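Local coordinates for putative transcription protein (Pseudomonas aeruginosa PAO1, PDB 4GCV), which probably binds DNA as a transcriptional regulator of the HxlR-like helix-turn-helix family, with a putative role in sensing oxidative stress, at residues D40-S43 with R44-I48; P50-L53 with T54-N58. The protein carries 2 engineered substitutions. One frame throughout, in Å; residues are numbered along the deposited sequence.

Contacts 1 and 2 sit on consecutive helices of the HxlR-like helix-turn-helix, 39-46 and 50-62, their centres about 11 Å apart. Each is a local contact along one helix, with a buried side and a more exposed side. They meet at L53, whose CD2 lies 3.7 Å from F42 CB, so the apolar pair L53-L57 of contact 2 and the F42-L46 pair of contact 1 serve one small core that also takes in I28 of helix 23-33. The polar chemistry differs with position: contact 1 closes a helix end, with a serine hydroxyl reaching across the turn, whereas contact 2 opens a helix, with a threonine hydroxyl doubling a first-turn backbone bond.

Contact 1 (D40-S43 with R44-I48); sequences DEFS and RSLDI
D40 and R44 run side by side on one turn of helix 39-46, the first of the two helices that make up the helix-turn-helix of this HxlR-like protein. R44 CG lies beside its own backbone N, and a bend at chi2 (-86°) folds the chain back so that the guanidinium comes to D40. The charges pair only loosely: D40 OD2 stands 3.6 Å from R44 NH2 and well out of the guanidinium plane, so no N-H aims at it. The carboxylate and guanidinium planes are 32° apart, and D40 CB sits over one guanidinium face, toward its rim. D40 OD2 has a second, weak ion-pair partner in R77.

On the buried side, L46 brings CD2 to the edge of the F42 ring, near its plane, 4.5 Å from F42 CD1. Both side chains also touch I28 of helix 23-33, which joins this helix to its neighbour. Behind them the backbone is regular, with L46 N bonded to F42 O at 3.0 Å. The carboxylate of E41 goes back to the chain before the helix, where OE1 accepts from the backbone N of R37 and R38.

D47 leaves helical geometry with a positive phi. I48 N then makes a weak bond of 3.5 Å back to S43 O, the 6→1 bond of a Schellman-like turn. The carbonyls of L46 and D47 accept from R155 of the second subunit, so the turn is also part of the dimer contact. The side chain of S43 adds a second tie to I48: with OG anti to the backbone N (chi1 -158°), its hydroxyl donates to I48 O at 3.1 Å, almost straight on to the carbonyl.

Contact 2 (P50-L53 with T54-N58); sequences PNML and TRRLN
L53 lays its CD1 against L57 one helical turn on, 3.9 Å from both CD1 and CG of L57, on the inner side of helix 50-62. This is the second helix of the helix-turn-helix, the one that in this fold usually enters the DNA groove, and the two leucines are buried against the neighbouring helices of the domain. Their chains meet at a slant: L53 has CG anti to its backbone N (chi1 176°), while L57 holds CG beside its own. F39 of helix 39-46 touches both, and I28 of helix 23-33 adds to the cover of L57. Beneath the pair, L57 N donates to L53 O at 2.8 Å.

On another side of the helix, the side chains of selenomethionine M52 and R56 lie next to each other and point the same way. The spacing modelled between selenium and the guanidinium is too close to be trusted, so its detail is doubtful. Both side chains also touch W24 of helix 23-33, and the R56 side chain comes within about 4 Å of a bound sodium ion.

R55 doubles back along the helix through a bend at chi3 (35°), which brings one face of its guanidinium over the backbone of the first turn, with N51 O 3.8 Å from the guanidinium plane and M52 CA over the same face.

The start of the helix is gripped at the carbonyl of P50, the helix's first residue, which accepts twice from T54. T54 N comes to P50 O at 2.9 Å, and T54 OG1, held beside its own backbone N, donates to that same oxygen at 3.0 Å from above the carbonyl plane, 40° out of it.

Contact 1 (D40-S43 with R44-I48)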
loop_
_atom_site.group_PDB
_atom_site.type_symbol
_atom_site.label_atom_id
_atom_site.label_comp_id
_atom_site.label_asym_id
_atom_site.label_seq_id
_atom_site.Cartn_x
_atom_site.Cartn_y
_atom_site.Cartn_z
ATOM N N ASP B 40 -20.603 -13.048 -9.343
ATOM C CA ASP B 40 -20.729 -12.839 -10.782
ATOM C C ASP B 40 -20.525 -11.398 -11.255
ATOM O O ASP B 40 -19.973 -11.188 -12.342
ATOM C CB ASP B 40 -22.012 -13.445 -11.352
ATOM C CG ASP B 40 -21.869 -14.948 -11.628
ATOM O OD1 ASP B 40 -20.743 -15.492 -11.502
ATOM O OD2 ASP B 40 -22.887 -15.594 -11.940
ATOM N N GLU B 41 -20.956 -10.423 -10.444
ATOM C CA GLU B 41 -20.637 -9.012 -10.683
ATOM C C GLU B 41 -19.145 -8.878 -10.776
ATOM O O GLU B 41 -18.639 -8.356 -11.741
ATOM C CB GLU B 41 -21.164 -8.099 -9.563
ATOM C CG GLU B 41 -22.676 -7.931 -9.559
ATOM C CD GLU B 41 -23.197 -7.065 -8.407
ATOM O OE1 GLU B 41 -22.827 -7.268 -7.209
ATOM O OE2 GLU B 41 -24.011 -6.170 -8.731
ATOM N N PHE B 42 -18.412 -9.363 -9.790
ATOM C CA PHE B 42 -16.970 -9.228 -9.900
ATOM C C PHE B 42 -16.420 -9.914 -11.162
ATOM O O PHE B 42 -15.559 -9.378 -11.829
ATOM C CB PHE B 42 -16.259 -9.727 -8.654
ATOM C CG PHE B 42 -16.512 -8.893 -7.426
ATOM C CD1 PHE B 42 -15.842 -7.685 -7.236
ATOM C CD2 PHE B 42 -17.374 -9.342 -6.416
ATOM C CE1 PHE B 42 -16.071 -6.921 -6.059
ATOM C CE2 PHE B 42 -17.584 -8.583 -5.244
ATOM C CZ PHE B 42 -16.952 -7.381 -5.073
ATOM N N SER B 43 -16.945 -11.085 -11.492
ATOM C CA SER B 43 -16.368 -11.873 -12.546
ATOM C C SER B 43 -16.527 -11.153 -13.853
ATOM O O SER B 43 -15.564 -11.046 -14.574
ATOM C CB SER B 43 -16.983 -13.287 -12.630
ATOM O OG SER B 43 -16.082 -14.189 -13.302
ATOM N N ARG B 44 -17.739 -10.652 -14.133
ATOM C CA ARG B 44 -18.072 -10.078 -15.416
ATOM C C ARG B 44 -17.361 -8.747 -15.554
ATOM O O ARG B 44 -16.788 -8.432 -16.598
ATOM C CB ARG B 44 -19.581 -9.830 -15.594
ATOM C CG ARG B 44 -20.532 -10.927 -15.203
ATOM C CD ARG B 44 -20.756 -11.910 -16.287
ATOM N NE ARG B 44 -21.938 -12.752 -16.071
ATOM C CZ ARG B 44 -21.917 -13.994 -15.587
ATOM N NH1 ARG B 44 -20.758 -14.558 -15.223
ATOM N NH2 ARG B 44 -23.058 -14.676 -15.456
ATOM N N SER B 45 -17.402 -7.960 -14.502
ATOM C CA SER B 45 -16.850 -6.623 -14.571
ATOM C C SER B 45 -15.330 -6.616 -14.711
ATOM O O SER B 45 -14.781 -5.875 -15.538
ATOM C CB SER B 45 -17.305 -5.794 -13.378
ATOM O OG SER B 45 -16.232 -4.937 -13.039
ATOM N N LEU B 46 -14.657 -7.473 -13.953
ATOM C CA LEU B 46 -13.190 -7.558 -13.981
ATOM C C LEU B 46 -12.593 -8.521 -15.033
ATOM O O LEU B 46 -11.368 -8.625 -15.232
ATOM C CB LEU B 46 -12.717 -7.915 -12.579
ATOM C CG LEU B 46 -12.257 -6.806 -11.602
ATOM C CD1 LEU B 46 -12.698 -5.325 -11.922
ATOM C CD2 LEU B 46 -12.551 -7.200 -10.223
ATOM N N ASP B 47 -13.453 -9.237 -15.716
ATOM C CA ASP B 47 -13.003 -10.261 -16.683
ATOM C C ASP B 47 -11.921 -11.179 -16.138
ATOM O O ASP B 47 -10.868 -11.360 -16.774
ATOM C CB ASP B 47 -12.556 -9.641 -18.010
ATOM C CG ASP B 47 -12.502 -10.653 -19.097
ATOM O OD1 ASP B 47 -13.304 -11.619 -18.995
ATOM O OD2 ASP B 47 -11.672 -10.508 -20.038
ATOM N N ILE B 48 -12.200 -11.778 -14.982
ATOM C CA ILE B 48 -11.257 -12.635 -14.280
ATOM C C ILE B 48 -11.846 -14.033 -14.152
ATOM O O ILE B 48 -13.034 -14.187 -13.875
ATOM C CB ILE B 48 -10.925 -12.013 -12.885
ATOM C CG1 ILE B 48 -10.173 -12.960 -11.929
ATOM C CG2 ILE B 48 -12.201 -11.497 -12.152
ATOM C CD1 ILE B 48 -9.583 -12.141 -10.724
#

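Contact 2 (P50-L53 with T54-N58)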
loop_
_atom_site.group_PDB
_atom_site.type_symbol
_atom_site.label_atom_id
_atom_site.label_comp_id
_atom_site.label_asym_id
_atom_site.label_seq_id
_atom_site.Cartn_x
_atom_site.Cartn_y
_atom_site.Cartn_z
ATOM N N PRO B 50 -12.879 -17.580 -12.501
ATOM C CA PRO B 50 -13.476 -17.916 -11.195
ATOM C C PRO B 50 -12.488 -18.352 -10.124
ATOM O O PRO B 50 -12.554 -17.850 -9.000
ATOM C CB PRO B 50 -14.379 -19.120 -11.523
ATOM C CG PRO B 50 -14.721 -18.940 -12.940
ATOM C CD PRO B 50 -13.525 -18.328 -13.595
ATOM N N ASN B 51 -11.611 -19.303 -10.447
ATOM C CA ASN B 51 -10.719 -19.872 -9.443
ATOM C C ASN B 51 -9.838 -18.788 -8.875
ATOM O O ASN B 51 -9.486 -18.807 -7.709
ATOM C CB ASN B 51 -9.848 -21.014 -9.996
ATOM C CG ASN B 51 -10.590 -22.338 -10.081
ATOM O OD1 ASN B 51 -11.783 -22.416 -9.782
ATOM N ND2 ASN B 51 -9.880 -23.395 -10.480
HETATM N N MSE B 52 -9.477 -17.833 -9.704
HETATM C CA MSE B 52 -8.606 -16.772 -9.245
HETATM C C MSE B 52 -9.382 -15.677 -8.512
HETATM O O MSE B 52 -8.885 -15.073 -7.538
HETATM C CB MSE B 52 -7.890 -16.177 -10.433
HETATM C CG MSE B 52 -7.533 -14.739 -10.199
HETATM SE SE MSE B 52 -5.647 -14.565 -10.070
HETATM C CE MSE B 52 -5.268 -14.637 -12.007
ATOM N N LEU B 53 -10.595 -15.415 -8.975
ATOM C CA LEU B 53 -11.428 -14.469 -8.293
ATOM C C LEU B 53 -11.641 -14.951 -6.823
ATOM O O LEU B 53 -11.644 -14.146 -5.889
ATOM C CB LEU B 53 -12.744 -14.293 -9.056
ATOM C CG LEU B 53 -13.779 -13.379 -8.381
ATOM C CD1 LEU B 53 -13.172 -12.014 -8.007
ATOM C CD2 LEU B 53 -14.980 -13.182 -9.236
ATOM N N THR B 54 -11.777 -16.268 -6.652
ATOM C CA THR B 54 -12.155 -16.885 -5.409
ATOM C C THR B 54 -10.981 -16.806 -4.449
ATOM O O THR B 54 -11.151 -16.485 -3.249
ATOM C CB THR B 54 -12.582 -18.366 -5.638
ATOM O OG1 THR B 54 -13.832 -18.374 -6.324
ATOM C CG2 THR B 54 -12.737 -19.148 -4.324
ATOM N N ARG B 55 -9.787 -17.074 -4.966
ATOM C CA ARG B 55 -8.617 -17.038 -4.131
ATOM C C ARG B 55 -8.396 -15.597 -3.642
ATOM O O ARG B 55 -8.047 -15.369 -2.485
ATOM C CB ARG B 55 -7.412 -17.576 -4.895
ATOM C CG ARG B 55 -6.725 -18.737 -4.172
ATOM C CD ARG B 55 -5.973 -19.671 -5.149
ATOM N NE ARG B 55 -5.392 -18.905 -6.247
ATOM C CZ ARG B 55 -5.435 -19.288 -7.523
ATOM N NH1 ARG B 55 -6.038 -20.427 -7.847
ATOM N NH2 ARG B 55 -4.906 -18.518 -8.483
ATOM N N ARG B 56 -8.610 -14.630 -4.527
ATOM C CA ARG B 56 -8.358 -13.209 -4.245
ATOM C C ARG B 56 -9.420 -12.652 -3.279
ATOM O O ARG B 56 -9.097 -11.915 -2.346
ATOM C CB ARG B 56 -8.319 -12.380 -5.541
ATOM C CG ARG B 56 -7.016 -12.430 -6.366
ATOM C CD ARG B 56 -5.775 -11.960 -5.597
ATOM N NE ARG B 56 -4.580 -11.768 -6.438
ATOM C CZ ARG B 56 -4.052 -12.696 -7.240
ATOM N NH1 ARG B 56 -4.626 -13.890 -7.353
ATOM N NH2 ARG B 56 -2.961 -12.436 -7.955
ATOM N N LEU B 57 -10.685 -13.024 -3.487
ATOM C CA LEU B 57 -11.744 -12.712 -2.497
ATOM C C LEU B 57 -11.444 -13.286 -1.124
ATOM O O LEU B 57 -11.470 -12.559 -0.137
ATOM C CB LEU B 57 -13.137 -13.153 -2.971
ATOM C CG LEU B 57 -13.704 -12.295 -4.112
ATOM C CD1 LEU B 57 -14.930 -12.954 -4.692
ATOM C CD2 LEU B 57 -13.999 -10.844 -3.690
ATOM N N ASN B 58 -11.130 -14.573 -1.057
ATOM C CA ASN B 58 -10.838 -15.195 0.223
ATOM C C ASN B 58 -9.673 -14.513 0.908
ATOM O O ASN B 58 -9.709 -14.378 2.118
ATOM C CB ASN B 58 -10.519 -16.670 0.086
ATOM C CG ASN B 58 -11.719 -17.491 -0.363
ATOM O OD1 ASN B 58 -12.871 -17.012 -0.360
ATOM N ND2 ASN B 58 -11.448 -18.731 -0.797
#